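Local coordinates for peptidoglycan recognition protein-LC isoform LCx (Drosophila melanogaster, PDB 2F2L) that binds a monomeric peptidoglycan fragment, the anhydro muropeptide carrying meso-diaminopimelate, through its extracellular domain, probably as an immune receptor for bacteria, at residues F68-W82 against N111-G125. Sequence-based numbering, arbitrary orientation.
Sequences FLVGGDGRVYEGRGW and NERQLEACQLLLQEG. With MLD (glcnac(beta1-4)-murnac(1,6-anhydro)-L-ala-gamma-D-glu-meso-a2pm-D-ala), chain G.
Leu121 is the main bump of helix 112-125, its two methyls lodged in a hollow walled by Phe68, Val76 and Trp82. CD1 sits over the Phe68 ring, 4.2 Å from the centroid and only 7° off the normal, a CH-pi contact; CD2 rests against both Phe68 CB and Val76 CG1. With CG anti to the backbone N, the fork points into this hollow, CD1 also reaching Trp82 CZ2. The Trp82 indole is a flat wedge: Phe68 CZ lies against one face, and Gly125 CA packs on the other, 3.5 Å from Trp82 CH2. That bare CA lets the helix backbone come up against the indole.

At the helix start, the Ala117 methyl fits between Val70 CG1 (3.6 Å) and the Gly74 carbonyl. The type I turn from Gly71 to Gly74 closes in here, Gly74 CA coming within 4.4 Å of Arg113 CA. Three side chains hold the turn and the strand end leading into it: Gln114 NE2 to Val70 O, nearly straight at 173°; Asn111 ND2 in the carbonyl plane of Gly72 O; and Arg113 NH2, 2.8 Å from Asp73 O. Asn111 OD1 also N-caps the helix through Gln114 N.

The helix runs roughly antiparallel to strand 68-70 (150°, axes 9.0 Å apart), packing on the central sheet of the amidase-like fold, with Ile3 beside Leu121 and Phe101 beside Cys118, while helix 41-58 meets Asp73 and Tyr77.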
ATOM      1  N   PHE B  68      13.838  -1.142 -12.808  1.00 18.34           N
ATOM      2  CA  PHE B  68      14.221  -2.401 -12.168  1.00 19.05           C
ATOM      3  C   PHE B  68      13.728  -2.426 -10.729  1.00 18.89           C
ATOM      4  O   PHE B  68      13.502  -1.384 -10.126  1.00 18.50           O
ATOM      5  CB  PHE B  68      15.744  -2.599 -12.171  1.00 19.28           C
ATOM      6  CG  PHE B  68      16.362  -2.598 -13.536  1.00 19.91           C
ATOM      7  CD1 PHE B  68      16.441  -3.770 -14.278  1.00 20.23           C
ATOM      8  CD2 PHE B  68      16.868  -1.421 -14.085  1.00 19.65           C
ATOM      9  CE1 PHE B  68      17.011  -3.778 -15.524  1.00 20.09           C
ATOM     10  CE2 PHE B  68      17.438  -1.418 -15.342  1.00 18.90           C
ATOM     11  CZ  PHE B  68      17.504  -2.593 -16.073  1.00 20.06           C
ATOM     12  N   LEU B  69      13.526  -3.623 -10.188  1.00 19.04           N
ATOM     13  CA  LEU B  69      13.287  -3.764  -8.754  1.00 19.84           C
ATOM     14  C   LEU B  69      14.281  -4.774  -8.214  1.00 19.56           C
ATOM     15  O   LEU B  69      14.724  -5.644  -8.956  1.00 21.29           O
ATOM     16  CB  LEU B  69      11.862  -4.246  -8.445  1.00 19.72           C
ATOM     17  CG  LEU B  69      10.666  -3.489  -8.990  1.00 20.59           C
ATOM     18  CD1 LEU B  69      10.290  -3.946 -10.400  1.00 20.01           C
ATOM     19  CD2 LEU B  69       9.479  -3.654  -8.004  1.00 20.59           C
ATOM     20  N   VAL B  70      14.617  -4.666  -6.937  1.00 19.51           N
ATOM     21  CA  VAL B  70      15.589  -5.573  -6.286  1.00 19.61           C
ATOM     22  C   VAL B  70      14.914  -6.291  -5.146  1.00 19.37           C
ATOM     23  O   VAL B  70      14.421  -5.643  -4.205  1.00 18.83           O
ATOM     24  CB  VAL B  70      16.785  -4.776  -5.729  1.00 19.61           C
ATOM     25  CG1 VAL B  70      17.840  -5.710  -5.174  1.00 21.45           C
ATOM     26  CG2 VAL B  70      17.367  -3.902  -6.835  1.00 21.71           C
ATOM     27  N   GLY B  71      14.920  -7.620  -5.196  1.00 18.95           N
ATOM     28  CA  GLY B  71      14.266  -8.411  -4.179  1.00 19.41           C
ATOM     29  C   GLY B  71      15.175  -8.808  -3.035  1.00 19.58           C
ATOM     30  O   GLY B  71      16.391  -8.837  -3.187  1.00 19.13           O
ATOM     31  N   GLY B  72      14.564  -9.163  -1.903  1.00 19.68           N
ATOM     32  CA  GLY B  72      15.303  -9.657  -0.734  1.00 19.30           C
ATOM     33  C   GLY B  72      15.891 -11.033  -0.943  1.00 19.52           C
ATOM     34  O   GLY B  72      16.658 -11.522  -0.113  1.00 19.70           O
ATOM     35  N   ASP B  73      15.525 -11.669  -2.050  1.00 19.59           N
ATOM     36  CA  ASP B  73      16.202 -12.884  -2.508  1.00 19.61           C
ATOM     37  C   ASP B  73      17.540 -12.604  -3.226  1.00 19.13           C
ATOM     38  O   ASP B  73      18.224 -13.534  -3.645  1.00 19.45           O
ATOM     39  CB  ASP B  73      15.280 -13.692  -3.435  1.00 19.66           C
ATOM     40  CG  ASP B  73      14.895 -12.932  -4.706  1.00 20.00           C
ATOM     41  OD1 ASP B  73      15.201 -11.720  -4.803  1.00 20.52           O
ATOM     42  OD2 ASP B  73      14.284 -13.548  -5.607  1.00 18.39           O
ATOM     43  N   GLY B  74      17.890 -11.343  -3.409  1.00 18.82           N
ATOM     44  CA  GLY B  74      19.081 -10.985  -4.168  1.00 18.42           C
ATOM     45  C   GLY B  74      18.917 -11.001  -5.682  1.00 18.59           C
ATOM     46  O   GLY B  74      19.899 -10.862  -6.410  1.00 19.24           O
ATOM     47  N   ARG B  75      17.705 -11.202  -6.174  1.00 18.52           N
ATOM     48  CA  ARG B  75      17.461 -11.199  -7.627  1.00 18.63           C
ATOM     49  C   ARG B  75      16.951  -9.823  -8.045  1.00 18.53           C
ATOM     50  O   ARG B  75      16.325  -9.111  -7.262  1.00 17.85           O
ATOM     51  CB  ARG B  75      16.439 -12.264  -8.031  1.00 18.28           C
ATOM     52  CG  ARG B  75      16.903 -13.690  -7.793  1.00 18.38           C
ATOM     53  CD  ARG B  75      15.901 -14.715  -8.346  1.00 19.41           C
ATOM     54  NE  ARG B  75      16.366 -16.090  -8.085  1.00 19.33           N
ATOM     55  CZ  ARG B  75      16.264 -16.733  -6.921  1.00 19.06           C
ATOM     56  NH1 ARG B  75      15.679 -16.175  -5.873  1.00 19.27           N
ATOM     57  NH2 ARG B  75      16.752 -17.951  -6.802  1.00 21.29           N
ATOM     58  N   VAL B  76      17.248  -9.469  -9.285  1.00 18.68           N
ATOM     59  CA  VAL B  76      16.763  -8.263  -9.900  1.00 18.97           C
ATOM     60  C   VAL B  76      15.582  -8.660 -10.772  1.00 19.01           C
ATOM     61  O   VAL B  76      15.651  -9.639 -11.522  1.00 18.29           O
ATOM     62  CB  VAL B  76      17.841  -7.592 -10.770  1.00 19.52           C
ATOM     63  CG1 VAL B  76      17.286  -6.372 -11.452  1.00 19.31           C
ATOM     64  CG2 VAL B  76      19.080  -7.235  -9.911  1.00 19.40           C
ATOM     65  N   TYR B  77      14.503  -7.890 -10.632  1.00 18.65           N
ATOM     66  CA  TYR B  77      13.259  -8.092 -11.364  1.00 19.23           C
ATOM     67  C   TYR B  77      13.159  -6.955 -12.353  1.00 19.15           C
ATOM     68  O   TYR B  77      13.072  -5.808 -11.950  1.00 19.43           O
ATOM     69  CB  TYR B  77      12.082  -8.107 -10.369  1.00 18.91           C
ATOM     70  CG  TYR B  77      12.152  -9.338  -9.540  1.00 18.20           C
ATOM     71  CD1 TYR B  77      11.429 -10.474  -9.903  1.00 18.65           C
ATOM     72  CD2 TYR B  77      13.019  -9.417  -8.456  1.00 18.15           C
ATOM     73  CE1 TYR B  77      11.528 -11.631  -9.193  1.00 19.31           C
ATOM     74  CE2 TYR B  77      13.120 -10.569  -7.720  1.00 18.95           C
ATOM     75  CZ  TYR B  77      12.379 -11.687  -8.107  1.00 19.91           C
ATOM     76  OH  TYR B  77      12.466 -12.857  -7.413  1.00 19.27           O
ATOM     77  N   GLU B  78      13.231  -7.268 -13.644  1.00 19.68           N
ATOM     78  CA  GLU B  78      13.137  -6.247 -14.689  1.00 19.97           C
ATOM     79  C   GLU B  78      11.749  -5.574 -14.690  1.00 20.03           C
ATOM     80  O   GLU B  78      10.738  -6.244 -14.572  1.00 20.14           O
ATOM     81  CB  GLU B  78      13.397  -6.872 -16.065  1.00 19.93           C
ATOM     82  CG  GLU B  78      13.416  -5.884 -17.221  1.00 20.45           C
ATOM     83  CD  GLU B  78      13.479  -6.554 -18.610  1.00 21.95           C
ATOM     84  OE1 GLU B  78      12.623  -7.430 -18.932  1.00 24.51           O
ATOM     85  OE2 GLU B  78      14.367  -6.158 -19.397  1.00 24.09           O
ATOM     86  N   GLY B  79      11.724  -4.248 -14.811  1.00 20.19           N
ATOM     87  CA  GLY B  79      10.495  -3.510 -15.063  1.00 19.84           C
ATOM     88  C   GLY B  79      10.518  -3.043 -16.508  1.00 19.70           C
ATOM     89  O   GLY B  79      10.402  -3.853 -17.457  1.00 19.44           O
ATOM     90  N   ARG B  80      10.684  -1.739 -16.691  1.00 19.16           N
ATOM     91  CA  ARG B  80      10.832  -1.192 -18.034  1.00 19.46           C
ATOM     92  C   ARG B  80      12.228  -1.405 -18.631  1.00 19.50           C
ATOM     93  O   ARG B  80      12.410  -1.202 -19.832  1.00 19.87           O
ATOM     94  CB  ARG B  80      10.459   0.287 -18.040  1.00 19.47           C
ATOM     95  CG  ARG B  80       9.021   0.502 -17.659  1.00 19.08           C
ATOM     96  CD  ARG B  80       8.624   1.955 -17.652  1.00 19.35           C
ATOM     97  NE  ARG B  80       7.276   2.111 -17.093  1.00 19.85           N
ATOM     98  CZ  ARG B  80       6.397   3.068 -17.402  1.00 18.99           C
ATOM     99  NH1 ARG B  80       6.662   4.002 -18.306  1.00 18.95           N
ATOM    100  NH2 ARG B  80       5.217   3.070 -16.798  1.00 18.24           N
ATOM    101  N   GLY B  81      13.199  -1.815 -17.803  1.00 19.38           N
ATOM    102  CA  GLY B  81      14.597  -1.994 -18.244  1.00 19.44           C
ATOM    103  C   GLY B  81      15.355  -0.685 -18.450  1.00 19.56           C
ATOM    104  O   GLY B  81      14.857   0.386 -18.089  1.00 19.39           O
ATOM    105  N   TRP B  82      16.548  -0.779 -19.054  1.00 19.48           N
ATOM    106  CA  TRP B  82      17.452   0.382 -19.247  1.00 19.50           C
ATOM    107  C   TRP B  82      16.989   1.415 -20.283  1.00 19.96           C
ATOM    108  O   TRP B  82      17.334   2.601 -20.171  1.00 19.83           O
ATOM    109  CB  TRP B  82      18.859  -0.071 -19.699  1.00 19.57           C
ATOM    110  CG  TRP B  82      19.584  -0.969 -18.750  1.00 18.80           C
ATOM    111  CD1 TRP B  82      19.848  -2.298 -18.915  1.00 19.41           C
ATOM    112  CD2 TRP B  82      20.166  -0.600 -17.502  1.00 18.84           C
ATOM    113  NE1 TRP B  82      20.555  -2.779 -17.842  1.00 18.48           N
ATOM    114  CE2 TRP B  82      20.747  -1.759 -16.950  1.00 19.62           C
ATOM    115  CE3 TRP B  82      20.246   0.601 -16.784  1.00 19.89           C
ATOM    116  CZ2 TRP B  82      21.401  -1.755 -15.712  1.00 19.78           C
ATOM    117  CZ3 TRP B  82      20.890   0.593 -15.538  1.00 19.11           C
ATOM    118  CH2 TRP B  82      21.457  -0.570 -15.028  1.00 18.71           C
ATOM    119  N   ASN B 111      18.548  -6.099   3.190  1.00 18.92           N
ATOM    120  CA  ASN B 111      19.433  -7.201   3.536  1.00 19.05           C
ATOM    121  C   ASN B 111      20.685  -7.286   2.649  1.00 18.78           C
ATOM    122  O   ASN B 111      20.822  -6.584   1.635  1.00 18.59           O
ATOM    123  CB  ASN B 111      18.653  -8.526   3.642  1.00 19.02           C
ATOM    124  CG  ASN B 111      18.288  -9.130   2.305  1.00 19.45           C
ATOM    125  OD1 ASN B 111      18.999  -8.981   1.307  1.00 20.80           O
ATOM    126  ND2 ASN B 111      17.193  -9.866   2.292  1.00 14.52           N
ATOM    127  N   GLU B 112      21.624  -8.110   3.085  1.00 19.31           N
ATOM    128  CA  GLU B 112      22.925  -8.234   2.437  1.00 19.37           C
ATOM    129  C   GLU B 112      22.825  -8.540   0.925  1.00 19.36           C
ATOM    130  O   GLU B 112      23.541  -7.945   0.100  1.00 18.42           O
ATOM    131  CB  GLU B 112      23.706  -9.300   3.166  1.00 19.28           C
ATOM    132  CG  GLU B 112      24.997  -9.760   2.508  1.00 19.48           C
ATOM    133  CD  GLU B 112      25.651 -10.880   3.275  1.00 18.67           C
ATOM    134  OE1 GLU B 112      26.359 -11.690   2.648  1.00 18.23           O
ATOM    135  OE2 GLU B 112      25.475 -10.939   4.515  1.00 18.52           O
ATOM    136  N   ARG B 113      21.927  -9.451   0.577  1.00 19.28           N
ATOM    137  CA  ARG B 113      21.745  -9.875  -0.816  1.00 20.24           C
ATOM    138  C   ARG B 113      21.123  -8.796  -1.677  1.00 20.13           C
ATOM    139  O   ARG B 113      21.512  -8.606  -2.835  1.00 19.86           O
ATOM    140  CB  ARG B 113      20.920 -11.175  -0.870  1.00 20.80           C
ATOM    141  CG  ARG B 113      21.774 -12.384  -0.620  1.00 21.59           C
ATOM    142  CD  ARG B 113      21.016 -13.576  -0.079  1.00 22.79           C
ATOM    143  NE  ARG B 113      20.132 -14.180  -1.062  1.00 24.69           N
ATOM    144  CZ  ARG B 113      20.068 -15.475  -1.391  1.00 23.13           C
ATOM    145  NH1 ARG B 113      20.858 -16.397  -0.848  1.00 22.36           N
ATOM    146  NH2 ARG B 113      19.164 -15.847  -2.289  1.00 22.29           N
ATOM    147  N   GLN B 114      20.191  -8.050  -1.093  1.00 20.16           N
ATOM    148  CA  GLN B 114      19.509  -6.967  -1.795  1.00 19.84           C
ATOM    149  C   GLN B 114      20.492  -5.845  -2.138  1.00 20.02           C
ATOM    150  O   GLN B 114      20.516  -5.313  -3.280  1.00 19.92           O
ATOM    151  CB  GLN B 114      18.369  -6.455  -0.912  1.00 20.79           C
ATOM    152  CG  GLN B 114      17.189  -5.933  -1.617  1.00 21.12           C
ATOM    153  CD  GLN B 114      16.046  -5.604  -0.689  1.00 19.11           C
ATOM    154  OE1 GLN B 114      16.205  -5.552   0.526  1.00 20.03           O
ATOM    155  NE2 GLN B 114      14.872  -5.356  -1.273  1.00 16.97           N
ATOM    156  N   LEU B 115      21.327  -5.487  -1.168  1.00 19.87           N
ATOM    157  CA  LEU B 115      22.343  -4.459  -1.382  1.00 20.03           C
ATOM    158  C   LEU B 115      23.369  -4.915  -2.431  1.00 20.20           C
ATOM    159  O   LEU B 115      23.711  -4.168  -3.340  1.00 20.96           O
ATOM    160  CB  LEU B 115      23.026  -4.106  -0.059  1.00 19.96           C
ATOM    161  CG  LEU B 115      22.164  -3.319   0.924  1.00 21.27           C
ATOM    162  CD1 LEU B 115      22.798  -3.272   2.310  1.00 20.66           C
ATOM    163  CD2 LEU B 115      21.888  -1.893   0.418  1.00 21.23           C
ATOM    164  N   GLU B 116      23.827  -6.158  -2.319  1.00 20.28           N
ATOM    165  CA  GLU B 116      24.746  -6.733  -3.304  1.00 20.01           C
ATOM    166  C   GLU B 116      24.153  -6.724  -4.725  1.00 19.74           C
ATOM    167  O   GLU B 116      24.834  -6.331  -5.686  1.00 18.98           O
ATOM    168  CB  GLU B 116      25.186  -8.140  -2.875  1.00 20.67           C
ATOM    169  CG  GLU B 116      26.251  -8.117  -1.750  1.00 21.02           C
ATOM    170  CD  GLU B 116      26.588  -9.477  -1.182  1.00 21.74           C
ATOM    171  OE1 GLU B 116      25.924 -10.483  -1.531  1.00 24.70           O
ATOM    172  OE2 GLU B 116      27.533  -9.530  -0.363  1.00 25.25           O
ATOM    173  N   ALA B 117      22.887  -7.114  -4.859  1.00 19.17           N
ATOM    174  CA  ALA B 117      22.206  -7.113  -6.173  1.00 18.99           C
ATOM    175  C   ALA B 117      22.175  -5.720  -6.811  1.00 18.75           C
ATOM    176  O   ALA B 117      22.441  -5.561  -7.996  1.00 20.17           O
ATOM    177  CB  ALA B 117      20.794  -7.646  -6.044  1.00 18.75           C
ATOM    178  N   CYS B 118      21.843  -4.715  -6.024  1.00 18.89           N
ATOM    179  CA  CYS B 118      21.767  -3.346  -6.520  1.00 18.93           C
ATOM    180  C   CYS B 118      23.146  -2.831  -6.951  1.00 18.93           C
ATOM    181  O   CYS B 118      23.273  -2.140  -7.960  1.00 18.54           O
ATOM    182  CB  CYS B 118      21.162  -2.443  -5.456  1.00 18.52           C
ATOM    183  SG  CYS B 118      20.877  -0.773  -5.996  1.00 18.96           S
ATOM    184  N   GLN B 119      24.181  -3.160  -6.182  1.00 19.18           N
ATOM    185  CA  GLN B 119      25.547  -2.747  -6.534  1.00 19.24           C
ATOM    186  C   GLN B 119      25.954  -3.374  -7.866  1.00 19.46           C
ATOM    187  O   GLN B 119      26.536  -2.701  -8.728  1.00 19.13           O
ATOM    188  CB  GLN B 119      26.543  -3.082  -5.390  1.00 19.28           C
ATOM    189  CG  GLN B 119      26.289  -2.230  -4.139  1.00 19.32           C
ATOM    190  CD  GLN B 119      27.060  -2.632  -2.874  1.00 19.41           C
ATOM    191  OE1 GLN B 119      27.579  -3.739  -2.739  1.00 19.51           O
ATOM    192  NE2 GLN B 119      27.104  -1.706  -1.923  1.00 20.53           N
ATOM    193  N   LEU B 120      25.619  -4.653  -8.045  1.00 19.59           N
ATOM    194  CA  LEU B 120      25.948  -5.371  -9.284  1.00 19.38           C
ATOM    195  C   LEU B 120      25.155  -4.836 -10.474  1.00 19.19           C
ATOM    196  O   LEU B 120      25.668  -4.742 -11.577  1.00 18.90           O
ATOM    197  CB  LEU B 120      25.701  -6.877  -9.132  1.00 19.06           C
ATOM    198  CG  LEU B 120      26.650  -7.686  -8.236  1.00 19.64           C
ATOM    199  CD1 LEU B 120      26.158  -9.109  -8.120  1.00 19.47           C
ATOM    200  CD2 LEU B 120      28.105  -7.671  -8.742  1.00 19.11           C
ATOM    201  N   LEU B 121      23.888  -4.516 -10.239  1.00 19.57           N
ATOM    202  CA  LEU B 121      23.039  -3.945 -11.274  1.00 19.32           C
ATOM    203  C   LEU B 121      23.627  -2.633 -11.797  1.00 19.38           C
ATOM    204  O   LEU B 121      23.755  -2.449 -13.013  1.00 18.89           O
ATOM    205  CB  LEU B 121      21.625  -3.731 -10.724  1.00 19.97           C
ATOM    206  CG  LEU B 121      20.613  -3.061 -11.642  1.00 19.02           C
ATOM    207  CD1 LEU B 121      20.469  -3.803 -12.936  1.00 18.82           C
ATOM    208  CD2 LEU B 121      19.307  -2.971 -10.900  1.00 18.67           C
ATOM    209  N   LEU B 122      24.008  -1.744 -10.880  1.00 18.83           N
ATOM    210  CA  LEU B 122      24.602  -0.458 -11.251  1.00 19.05           C
ATOM    211  C   LEU B 122      25.924  -0.648 -12.008  1.00 18.82           C
ATOM    212  O   LEU B 122      26.173   0.013 -13.012  1.00 18.18           O
ATOM    213  CB  LEU B 122      24.800   0.424 -10.015  1.00 19.70           C
ATOM    214  CG  LEU B 122      23.467   0.855  -9.355  1.00 20.25           C
ATOM    215  CD1 LEU B 122      23.697   1.421  -8.000  1.00 21.38           C
ATOM    216  CD2 LEU B 122      22.725   1.853 -10.212  1.00 20.11           C
ATOM    217  N   GLN B 123      26.759  -1.562 -11.538  1.00 18.48           N
ATOM    218  CA  GLN B 123      28.017  -1.831 -12.244  1.00 18.91           C
ATOM    219  C   GLN B 123      27.773  -2.401 -13.643  1.00 18.76           C
ATOM    220  O   GLN B 123      28.509  -2.104 -14.573  1.00 18.69           O
ATOM    221  CB  GLN B 123      28.939  -2.712 -11.398  1.00 18.51           C
ATOM    222  CG  GLN B 123      29.547  -1.899 -10.263  1.00 18.26           C
ATOM    223  CD  GLN B 123      30.267  -2.709  -9.237  1.00 19.03           C
ATOM    224  OE1 GLN B 123      30.703  -3.841  -9.487  1.00 18.37           O
ATOM    225  NE2 GLN B 123      30.415  -2.125  -8.046  1.00 20.17           N
ATOM    226  N   GLU B 124      26.701  -3.171 -13.799  1.00 19.14           N
ATOM    227  CA  GLU B 124      26.367  -3.732 -15.089  1.00 19.00           C
ATOM    228  C   GLU B 124      25.916  -2.621 -16.035  1.00 18.81           C
ATOM    229  O   GLU B 124      26.327  -2.587 -17.191  1.00 18.09           O
ATOM    230  CB  GLU B 124      25.306  -4.821 -14.936  1.00 19.32           C
ATOM    231  CG  GLU B 124      24.887  -5.519 -16.237  1.00 20.41           C
ATOM    232  CD  GLU B 124      25.812  -6.666 -16.645  1.00 23.25           C
ATOM    233  OE1 GLU B 124      26.882  -6.870 -16.019  1.00 25.95           O
ATOM    234  OE2 GLU B 124      25.464  -7.364 -17.614  1.00 24.58           O
ATOM    235  N   GLY B 125      25.085  -1.712 -15.542  1.00 18.91           N
ATOM    236  CA  GLY B 125      24.668  -0.536 -16.317  1.00 19.12           C
ATOM    237  C   GLY B 125      25.805   0.337 -16.851  1.00 19.16           C
ATOM    238  O   GLY B 125      25.764   0.784 -18.005  1.00 18.42           O
TER
HETATM  239  CAA MLD G 201       6.771   4.730   3.227  1.00 19.56           C
HETATM  240  CAB MLD G 201       6.718   5.607   1.985  1.00 20.38           C
HETATM  241  OAC MLD G 201       7.653   5.628   1.195  1.00 22.12           O
HETATM  242  N2  MLD G 201       5.599   6.312   1.849  1.00 21.76           N
HETATM  243  C2  MLD G 201       5.345   7.246   0.758  1.00 22.03           C
HETATM  244  C3  MLD G 201       4.924   8.572   1.396  1.00 23.77           C
HETATM  245  O3  MLD G 201       5.938   9.111   2.265  1.00 20.54           O
HETATM  246  C4  MLD G 201       4.479   9.571   0.333  1.00 23.19           C
HETATM  247  O4  MLD G 201       3.929  10.685   1.013  1.00 22.26           O
HETATM  248  C5  MLD G 201       3.395   8.935  -0.544  1.00 23.80           C
HETATM  249  C6  MLD G 201       2.926   9.774  -1.747  1.00 27.17           C
HETATM  250  O6  MLD G 201       1.748   9.132  -2.317  1.00 28.96           O
HETATM  251  O5  MLD G 201       3.950   7.759  -1.126  1.00 23.40           O
HETATM  252  C1  MLD G 201       4.235   6.736  -0.144  1.00 22.41           C
HETATM  253  O1  MLD G 201       4.695   5.592  -0.816  1.00 21.58           O
HETATM  254  CA4 MLD G 201       3.628   4.917  -1.524  1.00 21.93           C
HETATM  255  CA5 MLD G 201       2.638   4.131  -0.665  1.00 21.40           C
HETATM  256  OA5 MLD G 201       2.589   2.696  -0.967  1.00 20.91           O
HETATM  257  CA6 MLD G 201       1.341   4.593  -1.234  1.00 20.64           C
HETATM  258  OA6 MLD G 201       1.171   3.796  -2.390  1.00 22.05           O
HETATM  259  CA1 MLD G 201       2.167   2.732  -2.341  1.00 21.97           C
HETATM  260  CA2 MLD G 201       3.344   3.141  -3.241  1.00 21.71           C
HETATM  261  NAD MLD G 201       4.024   1.930  -3.750  1.00 21.67           N
HETATM  262  CAE MLD G 201       4.203   1.696  -5.038  1.00 20.58           C
HETATM  263  CAF MLD G 201       4.909   0.391  -5.344  1.00 21.03           C
HETATM  264  OAG MLD G 201       3.855   2.462  -5.938  1.00 20.55           O
HETATM  265  CA3 MLD G 201       4.361   3.982  -2.474  1.00 22.40           C
HETATM  266  OAH MLD G 201       5.189   4.801  -3.372  1.00 21.71           O
HETATM  267  CAI MLD G 201       6.501   4.249  -3.643  1.00 23.43           C
HETATM  268  CAJ MLD G 201       7.545   4.722  -2.659  1.00 21.15           C
HETATM  269  CAL MLD G 201       6.941   4.672  -5.060  1.00 24.94           C
HETATM  270  OAM MLD G 201       8.066   4.342  -5.419  1.00 25.21           O
HETATM  271  N   MLD G 201       6.090   5.351  -5.829  1.00 24.72           N
HETATM  272  CA  MLD G 201       6.385   5.773  -7.204  1.00 25.62           C
HETATM  273  CB  MLD G 201       5.931   4.616  -8.102  1.00 25.65           C
HETATM  274  C   MLD G 201       5.512   7.006  -7.498  1.00 26.20           C
HETATM  275  O   MLD G 201       4.296   6.967  -7.292  1.00 25.67           O
HETATM  276  NAN MLD G 201       6.181   8.067  -7.942  1.00 25.98           N
HETATM  277  CAO MLD G 201       5.582   9.364  -8.293  1.00 28.43           C
HETATM  278  CAP MLD G 201       6.372  10.546  -7.644  1.00 33.79           C
HETATM  279  OBA MLD G 201       6.211  11.650  -8.172  1.00 37.40           O
HETATM  280  OAQ MLD G 201       7.142  10.342  -6.674  1.00 34.94           O
HETATM  281  CBB MLD G 201       5.724   9.583  -9.795  1.00 30.09           C
HETATM  282  CBC MLD G 201       4.885   8.659 -10.662  1.00 30.52           C
HETATM  283  CBD MLD G 201       5.070   9.061 -12.136  1.00 32.99           C
HETATM  284  OBE MLD G 201       6.086   9.638 -12.524  1.00 34.10           O
HETATM  285  NBF MLD G 201       4.070   8.746 -12.932  1.00 33.45           N
HETATM  286  CBG MLD G 201       4.088   9.058 -14.367  1.00 35.16           C
HETATM  287  CBH MLD G 201       4.005  10.584 -14.571  1.00 36.00           C
HETATM  288  OBI MLD G 201       3.212  11.268 -13.926  1.00 37.04           O
HETATM  289  NBJ MLD G 201       4.871  11.083 -15.451  1.00 38.39           N
HETATM  290  CBK MLD G 201       4.945  12.516 -15.814  1.00 40.77           C
HETATM  291  CBL MLD G 201       4.775  12.633 -17.333  1.00 41.14           C
HETATM  292  CBM MLD G 201       6.278  13.192 -15.429  1.00 44.62           C
HETATM  293  OBO MLD G 201       7.304  12.472 -15.319  1.00 46.59           O
HETATM  294  OBN MLD G 201       6.237  14.438 -15.273  1.00 47.82           O
HETATM  295  CBP MLD G 201       2.922   8.316 -15.042  1.00 33.26           C
HETATM  296  CBQ MLD G 201       3.082   8.260 -16.571  1.00 33.91           C
HETATM  297  CBR MLD G 201       1.997   7.388 -17.208  1.00 34.32           C
HETATM  298  CBS MLD G 201       2.391   6.848 -18.585  1.00 34.31           C
HETATM  299  CBT MLD G 201       3.449   5.748 -18.416  1.00 33.95           C
HETATM  300  OBV MLD G 201       3.052   4.658 -17.971  1.00 34.69           O
HETATM  301  OBU MLD G 201       4.623   6.016 -18.742  1.00 32.21           O
HETATM  302  NBW MLD G 201       2.925   7.937 -19.412  1.00 33.90           N